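Local coordinates for protein exoribonuclease II, mitochondrial (PDB 6F3H) that degrades RNA from the 3' end as the exoribonuclease of the mitochondrial RNA degradosome, acting beside an RNA helicase, at residues Ser454-Leu466 and Phe735-Ser749. The protein carries 1 engineered substitution. Numbering follows the deposited sequence.
With nucleotides of chain C.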
loop_
_atom_site.group_PDB
_atom_site.type_symbol
_atom_site.label_atom_id
_atom_site.label_comp_id
_atom_site.label_asym_id
_atom_site.label_seq_id
_atom_site.Cartn_x
_atom_site.Cartn_y
_atom_site.Cartn_z
ATOM N N SER A 454 -9.708 9.006 -11.659
ATOM C CA SER A 454 -8.368 9.196 -11.143
ATOM C C SER A 454 -8.352 8.935 -9.656
ATOM O O SER A 454 -7.569 8.122 -9.162
ATOM C CB SER A 454 -7.923 10.620 -11.436
ATOM O OG SER A 454 -8.044 10.873 -12.819
ATOM N N LEU A 455 -9.303 9.518 -8.949
ATOM C CA LEU A 455 -9.376 9.317 -7.511
ATOM C C LEU A 455 -9.687 7.873 -7.168
ATOM O O LEU A 455 -9.325 7.397 -6.088
ATOM C CB LEU A 455 -10.436 10.244 -6.941
ATOM C CG LEU A 455 -10.115 11.717 -7.212
ATOM C CD1 LEU A 455 -11.315 12.579 -6.891
ATOM C CD2 LEU A 455 -8.889 12.173 -6.407
ATOM N N LYS A 456 -10.370 7.168 -8.058
ATOM C CA LYS A 456 -10.586 5.753 -7.824
ATOM C C LYS A 456 -9.266 4.999 -7.872
ATOM O O LYS A 456 -8.922 4.288 -6.928
ATOM C CB LYS A 456 -11.579 5.207 -8.847
ATOM C CG LYS A 456 -11.996 3.759 -8.642
ATOM C CD LYS A 456 -12.895 3.316 -9.785
ATOM C CE LYS A 456 -12.308 2.113 -10.542
ATOM N NZ LYS A 456 -10.896 2.252 -11.052
ATOM N N ARG A 457 -8.479 5.190 -8.935
ATOM C CA ARG A 457 -7.119 4.667 -8.940
ATOM C C ARG A 457 -6.293 5.485 -7.977
ATOM O O ARG A 457 -5.451 6.260 -8.412
ATOM C CB ARG A 457 -6.441 4.816 -10.288
ATOM C CG ARG A 457 -7.298 4.822 -11.482
ATOM C CD ARG A 457 -6.343 4.615 -12.612
ATOM N NE ARG A 457 -6.973 4.278 -13.881
ATOM C CZ ARG A 457 -6.284 4.056 -15.000
ATOM N NH1 ARG A 457 -4.959 4.155 -14.993
ATOM N NH2 ARG A 457 -6.901 3.720 -16.124
ATOM N N ALA A 458 -6.484 5.325 -6.686
ATOM C CA ALA A 458 -5.994 6.329 -5.749
ATOM C C ALA A 458 -4.502 6.646 -5.852
ATOM O O ALA A 458 -4.060 7.567 -5.173
ATOM C CB ALA A 458 -6.324 5.866 -4.332
ATOM N N PHE A 459 -3.696 5.896 -6.604
ATOM C CA PHE A 459 -2.299 6.250 -6.815
ATOM C C PHE A 459 -1.897 5.788 -8.197
ATOM O O PHE A 459 -2.623 5.074 -8.882
ATOM C CB PHE A 459 -1.346 5.628 -5.790
ATOM C CG PHE A 459 -1.742 5.866 -4.362
ATOM C CD1 PHE A 459 -2.831 5.234 -3.802
ATOM C CD2 PHE A 459 -1.057 6.771 -3.588
ATOM C CE1 PHE A 459 -3.216 5.486 -2.501
ATOM C CE2 PHE A 459 -1.441 7.027 -2.267
ATOM C CZ PHE A 459 -2.515 6.390 -1.736
ATOM N N THR A 460 -0.728 6.198 -8.619
ATOM C CA THR A 460 -0.166 5.542 -9.772
ATOM C C THR A 460 0.394 4.223 -9.286
ATOM O O THR A 460 0.816 4.107 -8.131
ATOM C CB THR A 460 0.896 6.402 -10.440
ATOM O OG1 THR A 460 0.241 7.355 -11.275
ATOM C CG2 THR A 460 1.732 5.586 -11.320
ATOM N N THR A 461 0.271 3.199 -10.127
ATOM C CA THR A 461 0.722 1.846 -9.828
ATOM C C THR A 461 2.089 1.613 -10.468
ATOM O O THR A 461 2.211 1.570 -11.696
ATOM C CB THR A 461 -0.304 0.837 -10.316
ATOM O OG1 THR A 461 -1.566 1.101 -9.680
ATOM C CG2 THR A 461 0.135 -0.532 -9.939
ATOM N N TYR A 462 3.119 1.505 -9.642
ATOM C CA TYR A 462 4.496 1.351 -10.094
ATOM C C TYR A 462 4.950 -0.063 -9.750
ATOM O O TYR A 462 5.069 -0.403 -8.569
ATOM C CB TYR A 462 5.414 2.380 -9.433
ATOM C CG TYR A 462 5.146 3.852 -9.767
ATOM C CD1 TYR A 462 5.437 4.378 -11.020
ATOM C CD2 TYR A 462 4.634 4.719 -8.809
ATOM C CE1 TYR A 462 5.200 5.717 -11.315
ATOM C CE2 TYR A 462 4.390 6.048 -9.095
ATOM C CZ TYR A 462 4.678 6.548 -10.345
ATOM O OH TYR A 462 4.430 7.884 -10.622
ATOM N N LEU A 463 5.198 -0.882 -10.768
ATOM C CA LEU A 463 5.669 -2.253 -10.598
ATOM C C LEU A 463 6.848 -2.560 -11.511
ATOM O O LEU A 463 6.929 -2.023 -12.619
ATOM C CB LEU A 463 4.545 -3.238 -10.902
ATOM C CG LEU A 463 3.438 -3.318 -9.875
ATOM C CD1 LEU A 463 2.335 -4.078 -10.509
ATOM C CD2 LEU A 463 3.926 -4.061 -8.650
ATOM N N PRO A 464 7.764 -3.447 -11.089
ATOM C CA PRO A 464 8.899 -3.813 -11.961
ATOM C C PRO A 464 8.470 -4.220 -13.343
ATOM O O PRO A 464 9.240 -4.082 -14.302
ATOM C CB PRO A 464 9.536 -5.002 -11.231
ATOM C CG PRO A 464 9.152 -4.826 -9.835
ATOM C CD PRO A 464 7.768 -4.233 -9.847
ATOM N N ASP A 465 7.260 -4.751 -13.461
ATOM C CA ASP A 465 6.727 -5.171 -14.742
ATOM C C ASP A 465 6.198 -3.993 -15.540
ATOM O O ASP A 465 6.361 -3.951 -16.761
ATOM C CB ASP A 465 5.627 -6.208 -14.528
ATOM C CG ASP A 465 6.113 -7.433 -13.763
ATOM O OD1 ASP A 465 6.406 -7.272 -12.560
ATOM O OD2 ASP A 465 6.190 -8.544 -14.353
ATOM N N LEU A 466 5.533 -3.047 -14.888
ATOM C CA LEU A 466 4.748 -2.066 -15.625
ATOM C C LEU A 466 4.385 -0.897 -14.723
ATOM O O LEU A 466 4.661 -0.901 -13.523
ATOM C CB LEU A 466 3.481 -2.698 -16.188
ATOM C CG LEU A 466 2.355 -2.615 -15.161
ATOM C CD1 LEU A 466 1.015 -2.778 -15.830
ATOM C CD2 LEU A 466 2.543 -3.633 -14.042
ATOM N N PHE A 735 -8.429 5.680 -0.251
ATOM C CA PHE A 735 -7.005 5.784 -0.542
ATOM C C PHE A 735 -6.196 4.780 0.245
ATOM O O PHE A 735 -5.313 4.108 -0.299
ATOM C CB PHE A 735 -6.504 7.171 -0.196
ATOM C CG PHE A 735 -7.033 8.243 -1.074
ATOM C CD1 PHE A 735 -7.685 7.940 -2.253
ATOM C CD2 PHE A 735 -6.828 9.570 -0.747
ATOM C CE1 PHE A 735 -8.154 8.946 -3.080
ATOM C CE2 PHE A 735 -7.284 10.583 -1.566
ATOM C CZ PHE A 735 -7.949 10.277 -2.731
ATOM N N GLN A 736 -6.439 4.713 1.547
ATOM C CA GLN A 736 -5.682 3.782 2.358
ATOM C C GLN A 736 -5.874 2.364 1.858
ATOM O O GLN A 736 -4.914 1.594 1.784
ATOM C CB GLN A 736 -6.099 3.899 3.805
ATOM C CG GLN A 736 -5.282 3.030 4.664
ATOM C CD GLN A 736 -3.911 3.598 4.898
ATOM O OE1 GLN A 736 -3.759 4.482 5.724
ATOM N NE2 GLN A 736 -2.893 3.058 4.220
ATOM N N ALA A 737 -7.102 2.014 1.473
ATOM C CA ALA A 737 -7.342 0.722 0.845
ATOM C C ALA A 737 -6.390 0.507 -0.320
ATOM O O ALA A 737 -5.586 -0.430 -0.320
ATOM C CB ALA A 737 -8.790 0.637 0.380
ATOM N N ARG A 738 -6.430 1.409 -1.305
ATOM C CA ARG A 738 -5.604 1.224 -2.490
ATOM C C ARG A 738 -4.136 1.306 -2.156
ATOM O O ARG A 738 -3.313 0.706 -2.844
ATOM C CB ARG A 738 -5.929 2.260 -3.538
ATOM C CG ARG A 738 -7.202 1.972 -4.209
ATOM C CD ARG A 738 -6.938 0.942 -5.251
ATOM N NE ARG A 738 -5.725 1.282 -5.977
ATOM C CZ ARG A 738 -5.143 0.484 -6.861
ATOM N NH1 ARG A 738 -4.046 0.895 -7.484
ATOM N NH2 ARG A 738 -5.656 -0.724 -7.111
ATOM N N ALA A 739 -3.790 2.052 -1.120
ATOM C CA ALA A 739 -2.398 2.097 -0.718
ATOM C C ALA A 739 -1.949 0.737 -0.249
ATOM O O ALA A 739 -0.891 0.261 -0.641
ATOM C CB ALA A 739 -2.207 3.116 0.398
ATOM N N ASP A 740 -2.776 0.067 0.536
ATOM C CA ASP A 740 -2.386 -1.219 1.092
ATOM C C ASP A 740 -2.214 -2.260 0.009
ATOM O O ASP A 740 -1.176 -2.923 -0.065
ATOM C CB ASP A 740 -3.426 -1.658 2.091
ATOM C CG ASP A 740 -3.550 -0.687 3.201
ATOM O OD1 ASP A 740 -2.491 -0.230 3.702
ATOM O OD2 ASP A 740 -4.705 -0.358 3.537
ATOM N N ILE A 741 -3.239 -2.429 -0.829
ATOM C CA ILE A 741 -3.158 -3.336 -1.973
ATOM C C ILE A 741 -1.846 -3.144 -2.733
ATOM O O ILE A 741 -1.181 -4.119 -3.109
ATOM C CB ILE A 741 -4.376 -3.124 -2.891
ATOM C CG1 ILE A 741 -5.677 -3.496 -2.166
ATOM C CG2 ILE A 741 -4.196 -3.868 -4.204
ATOM C CD1 ILE A 741 -6.938 -3.230 -2.979
ATOM N N LEU A 742 -1.444 -1.884 -2.967
ATOM C CA LEU A 742 -0.249 -1.636 -3.773
ATOM C C LEU A 742 1.029 -2.054 -3.049
ATOM O O LEU A 742 1.908 -2.673 -3.657
ATOM C CB LEU A 742 -0.191 -0.178 -4.202
ATOM C CG LEU A 742 -1.259 0.138 -5.248
ATOM C CD1 LEU A 742 -1.364 1.630 -5.499
ATOM C CD2 LEU A 742 -0.957 -0.595 -6.526
ATOM N N LYS A 743 1.150 -1.745 -1.754
ATOM C CA LYS A 743 2.305 -2.231 -1.003
ATOM C C LYS A 743 2.442 -3.739 -1.176
ATOM O O LYS A 743 3.524 -4.261 -1.481
ATOM C CB LYS A 743 2.164 -1.893 0.496
ATOM C CG LYS A 743 1.543 -0.517 0.854
ATOM C CD LYS A 743 1.927 0.016 2.282
ATOM C CE LYS A 743 0.805 0.845 2.966
ATOM N NZ LYS A 743 1.180 1.423 4.305
ATOM N N ILE A 744 1.320 -4.438 -1.054
ATOM C CA ILE A 744 1.290 -5.892 -1.128
ATOM C C ILE A 744 1.764 -6.362 -2.489
ATOM O O ILE A 744 2.711 -7.147 -2.606
ATOM C CB ILE A 744 -0.131 -6.386 -0.819
ATOM C CG1 ILE A 744 -0.349 -6.401 0.702
ATOM C CG2 ILE A 744 -0.398 -7.721 -1.480
ATOM C CD1 ILE A 744 -1.759 -6.176 1.116
ATOM N N PHE A 745 1.105 -5.893 -3.539
ATOM C CA PHE A 745 1.450 -6.401 -4.851
ATOM C C PHE A 745 2.803 -5.894 -5.312
ATOM O O PHE A 745 3.462 -6.561 -6.116
ATOM C CB PHE A 745 0.349 -6.075 -5.842
ATOM C CG PHE A 745 -0.816 -6.982 -5.690
ATOM C CD1 PHE A 745 -0.762 -8.273 -6.181
ATOM C CD2 PHE A 745 -1.935 -6.573 -5.008
ATOM C CE1 PHE A 745 -1.804 -9.139 -5.998
ATOM C CE2 PHE A 745 -2.986 -7.425 -4.834
ATOM C CZ PHE A 745 -2.920 -8.711 -5.329
ATOM N N GLN A 746 3.258 -4.741 -4.819
ATOM C CA GLN A 746 4.647 -4.396 -5.083
ATOM C C GLN A 746 5.556 -5.472 -4.499
ATOM O O GLN A 746 6.332 -6.099 -5.229
ATOM C CB GLN A 746 4.972 -2.998 -4.542
ATOM C CG GLN A 746 4.336 -1.866 -5.399
ATOM C CD GLN A 746 4.614 -0.430 -4.910
ATOM O OE1 GLN A 746 4.931 -0.202 -3.739
ATOM N NE2 GLN A 746 4.469 0.542 -5.817
ATOM N N ARG A 747 5.381 -5.788 -3.211
ATOM C CA ARG A 747 6.190 -6.840 -2.597
ATOM C C ARG A 747 6.004 -8.158 -3.316
ATOM O O ARG A 747 6.969 -8.888 -3.549
ATOM C CB ARG A 747 5.832 -7.015 -1.116
ATOM N N HIS A 748 4.789 -8.466 -3.730
ATOM C CA HIS A 748 4.586 -9.799 -4.263
ATOM C C HIS A 748 5.308 -9.979 -5.590
ATOM O O HIS A 748 6.004 -10.977 -5.790
ATOM C CB HIS A 748 3.109 -10.121 -4.371
ATOM C CG HIS A 748 2.854 -11.585 -4.327
ATOM N ND1 HIS A 748 3.367 -12.388 -3.330
ATOM C CD2 HIS A 748 2.168 -12.405 -5.158
ATOM C CE1 HIS A 748 3.010 -13.640 -3.549
ATOM N NE2 HIS A 748 2.277 -13.679 -4.649
ATOM N N SER A 749 5.169 -9.016 -6.501
ATOM C CA SER A 749 5.832 -9.113 -7.800
ATOM C C SER A 749 7.350 -9.097 -7.692
ATOM O O SER A 749 8.044 -9.881 -8.350
ATOM C CB SER A 749 5.415 -7.958 -8.686
ATOM O OG SER A 749 6.015 -8.149 -9.947
ATOM P P C C 6 8.273 12.563 -8.518
ATOM O OP1 C C 6 8.107 13.586 -9.560
ATOM O OP2 C C 6 7.345 12.474 -7.379
ATOM O "O5'" C C 6 8.305 11.209 -9.323
ATOM C "C5'" C C 6 9.313 11.004 -10.300
ATOM C "C4'" C C 6 9.360 9.571 -10.777
ATOM O "O4'" C C 6 9.883 8.689 -9.747
ATOM C "C3'" C C 6 8.044 8.922 -11.137
ATOM O "O3'" C C 6 7.515 9.357 -12.371
ATOM C "C2'" C C 6 8.440 7.469 -11.157
ATOM O "O2'" C C 6 9.259 7.252 -12.283
ATOM C "C1'" C C 6 9.345 7.402 -9.928
ATOM N N1 C C 6 8.602 6.965 -8.713
ATOM C C2 C C 6 8.438 5.574 -8.502
ATOM O O2 C C 6 8.932 4.774 -9.297
ATOM N N3 C C 6 7.768 5.059 -7.452
ATOM C C4 C C 6 7.237 5.904 -6.596
ATOM N N4 C C 6 6.590 5.353 -5.564
ATOM C C5 C C 6 7.373 7.324 -6.765
ATOM C C6 C C 6 8.039 7.814 -7.818
#
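Phe459 and Leu742 lie at the middle of an apolar seam along which the extended chain after helix 449-456 runs beside helix 725-761. CB of Phe459 rests against CD1 of Leu742, while the far rim of the ring reaches Ala739, CE1 lying 3.9 Å from its CB. That rim meets the helix backbone edge-on, Phe735 O lying near the ring plane. The other methyl of Leu742, CD2, packs on CG2 of Thr461 at 3.6 Å. At one end of the seam Ala458 turns its methyl to the Phe735 ring, whose edge faces Leu455 O; Pro704 of helix 703-716 touches both phenylalanines. CD2 of Leu463 settles on the helix backbone at Gln746 CA.

Polar links are few and spaced along the helix. Arg738, bent at chi2 and chi3, brings NH1 to Thr461 OG1 at 3.3 Å, a weak bond made at the guanidinium edge. Gln746, extended beyond CG (chi2 180°), donates NE2 to a lone pair of Tyr462 O at 3.0 Å, with that oxygen 27° out of its amide plane. Ser749 OG gives its proton to the syn side of Asp465 OD1 at 2.8 Å, 26° out of the carboxylate plane; Trp753 donates to the same oxygen and Asn352 to OD2, so both carboxylate oxygens are held.

The third contact is with RNA. Tyr462 turns its ring away from the helix and lays one face against the base of C6 of chain C, with CD2 3.4 Å from N3, while Thr460 CG2 backs the opposite face. The side chain of Tyr462 lies about 10 Å from the bound magnesium ion.

Side-chain packing, a single bond from Gln746 to a main-chain carbonyl and the Ser749-Asp465 link tie this RNA-contacting part of the RNB domain to the helix, consistent with a firm backing for Tyr462.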